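Local coordinates for stiv-a81 (Sulfolobus Turreted Icosahedral Virus, PDB 3RKL), which is a viral protein of unknown function from a virus of a hyperthermophilic host, whose two long helices pair as an antiparallel hairpin and assemble with further copies, at residues Leu32-Val36 with Tyr64-Leu68. The protein carries 1 engineered substitution. Numbering follows the deposited sequence.
Sequences LAEIV and YAIYL
Leu32 turns its CG anti to its own carbonyl carbon (chi1 -70°), which sends both methyls across to the facing helix, while Leu68 takes the other course, CG anti to the backbone N (chi1 -179°), and reaches across to Ala33. Leu32 CB meets Leu68 CD1 at 4.0 Å. The forked end of Leu32 serves two neighbours. CD1 rests against the backbone where Tyr67 meets Leu68, 3.9 Å from Leu68 N, and CD2 presses on the edge of the Tyr64 ring, near its plane, an unusually short 3.2 Å from Tyr64 CD1. Over one face of that ring comes Ile35, whose CG2 forms a CH-pi contact 4.2 Å from the ring centroid; over the opposite face, toward the rim, lies Tyr67 CD2. Tyrosine suits this place because a flat ring can take one methyl over its face, Ile35 CG2, and another at its rim, Leu32 CD2. Val36, short and branched at CB, reaches the Tyr64-Ala65 backbone with CG2, which is 3.6 Å from Ala65 N. Ala33 is small enough for Leu68 CD2 to settle 3.7 Å from Ala33 CA.

The segments belong to helices 25-46 and 55-80, the antiparallel arms of a helical hairpin, whose local axes approach to 9.1 Å. Leu68 also packs on Leu68 of a second subunit, and Val36 touches that same residue, consistent with a four-helix bundle built from two hairpins. On another side, Tyr67 stacks on Phe20 of strand 18-21, and its hydroxyl is hydrogen-bonded to Glu63. Between the segments themselves, buried apolar side chains pack on one another and on the facing backbone without any hydrogen bond, so cohesion rests on shape fit and exclusion of water.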
loop_
_atom_site.group_PDB
_atom_site.type_symbol
_atom_site.label_atom_id
_atom_site.label_comp_id
_atom_site.label_asym_id
_atom_site.label_seq_id
_atom_site.Cartn_x
_atom_site.Cartn_y
_atom_site.Cartn_z
ATOM N N LEU A 32 0.513 17.331 1.217
ATOM C CA LEU A 32 -0.775 17.964 0.954
ATOM C C LEU A 32 -1.635 17.100 0.017
ATOM O O LEU A 32 -2.842 16.992 0.210
ATOM C CB LEU A 32 -0.593 19.362 0.373
ATOM C CG LEU A 32 -0.053 20.433 1.328
ATOM C CD1 LEU A 32 0.401 21.664 0.554
ATOM C CD2 LEU A 32 -1.074 20.813 2.355
ATOM N N ALA A 33 -1.024 16.460 -0.985
ATOM C CA ALA A 33 -1.782 15.585 -1.871
ATOM C C ALA A 33 -2.373 14.400 -1.103
ATOM O O ALA A 33 -3.506 13.993 -1.342
ATOM C CB ALA A 33 -0.925 15.090 -3.066
ATOM N N GLU A 34 -1.573 13.841 -0.211
ATOM C CA GLU A 34 -2.001 12.731 0.624
ATOM C C GLU A 34 -3.161 13.143 1.535
ATOM O O GLU A 34 -4.124 12.392 1.698
ATOM C CB GLU A 34 -0.808 12.237 1.435
ATOM C CG GLU A 34 -1.050 10.985 2.209
ATOM C CD GLU A 34 0.206 10.488 2.886
ATOM O OE1 GLU A 34 1.019 11.325 3.344
ATOM O OE2 GLU A 34 0.381 9.257 2.960
ATOM N N ILE A 35 -3.064 14.339 2.129
ATOM C CA ILE A 35 -4.132 14.854 2.988
ATOM C C ILE A 35 -5.431 15.020 2.201
ATOM O O ILE A 35 -6.507 14.633 2.659
ATOM C CB ILE A 35 -3.700 16.172 3.693
ATOM C CG1 ILE A 35 -2.689 15.858 4.791
ATOM C CG2 ILE A 35 -4.915 16.932 4.247
ATOM C CD1 ILE A 35 -1.844 17.047 5.222
ATOM N N VAL A 36 -5.345 15.606 1.008
ATOM C CA VAL A 36 -6.515 15.791 0.167
ATOM C C VAL A 36 -7.134 14.439 -0.190
ATOM O O VAL A 36 -8.347 14.264 -0.091
ATOM C CB VAL A 36 -6.155 16.610 -1.096
ATOM C CG1 VAL A 36 -7.285 16.624 -2.108
ATOM C CG2 VAL A 36 -5.780 18.059 -0.689
ATOM N N TYR A 64 -7.067 22.524 1.829
ATOM C CA TYR A 64 -5.797 21.840 1.561
ATOM C C TYR A 64 -5.529 21.698 0.061
ATOM O O TYR A 64 -4.389 21.790 -0.364
ATOM C CB TYR A 64 -5.710 20.520 2.338
ATOM C CG TYR A 64 -5.211 20.778 3.733
ATOM C CD1 TYR A 64 -3.855 20.701 4.013
ATOM C CD2 TYR A 64 -6.071 21.178 4.750
ATOM C CE1 TYR A 64 -3.360 20.972 5.268
ATOM C CE2 TYR A 64 -5.579 21.464 6.023
ATOM C CZ TYR A 64 -4.215 21.366 6.263
ATOM O OH TYR A 64 -3.700 21.634 7.504
ATOM N N ALA A 65 -6.576 21.529 -0.747
ATOM C CA ALA A 65 -6.417 21.512 -2.202
ATOM C C ALA A 65 -5.934 22.877 -2.719
ATOM O O ALA A 65 -5.135 22.953 -3.654
ATOM C CB ALA A 65 -7.727 21.107 -2.879
ATOM N N ILE A 66 -6.425 23.953 -2.106
ATOM C CA ILE A 66 -5.985 25.309 -2.454
ATOM C C ILE A 66 -4.488 25.481 -2.117
ATOM O O ILE A 66 -3.716 25.990 -2.937
ATOM C CB ILE A 66 -6.850 26.379 -1.761
ATOM C CG1 ILE A 66 -8.230 26.463 -2.426
ATOM C CG2 ILE A 66 -6.144 27.748 -1.761
ATOM C CD1 ILE A 66 -8.250 27.185 -3.778
ATOM N N TYR A 67 -4.080 25.016 -0.940
ATOM C CA TYR A 67 -2.670 25.124 -0.523
ATOM C C TYR A 67 -1.763 24.339 -1.478
ATOM O O TYR A 67 -0.670 24.784 -1.851
ATOM C CB TYR A 67 -2.488 24.617 0.898
ATOM C CG TYR A 67 -3.310 25.348 1.941
ATOM C CD1 TYR A 67 -3.739 26.662 1.742
ATOM C CD2 TYR A 67 -3.645 24.724 3.128
ATOM C CE1 TYR A 67 -4.494 27.311 2.685
ATOM C CE2 TYR A 67 -4.384 25.387 4.093
ATOM C CZ TYR A 67 -4.807 26.669 3.859
ATOM O OH TYR A 67 -5.565 27.304 4.831
ATOM N N LEU A 68 -2.252 23.175 -1.881
ATOM C CA LEU A 68 -1.548 22.332 -2.837
ATOM C C LEU A 68 -1.397 23.013 -4.203
ATOM O O LEU A 68 -0.315 22.988 -4.803
ATOM C CB LEU A 68 -2.295 21.010 -2.959
ATOM C CG LEU A 68 -1.761 19.931 -3.875
ATOM C CD1 LEU A 68 -0.265 19.629 -3.590
ATOM C CD2 LEU A 68 -2.652 18.703 -3.707
#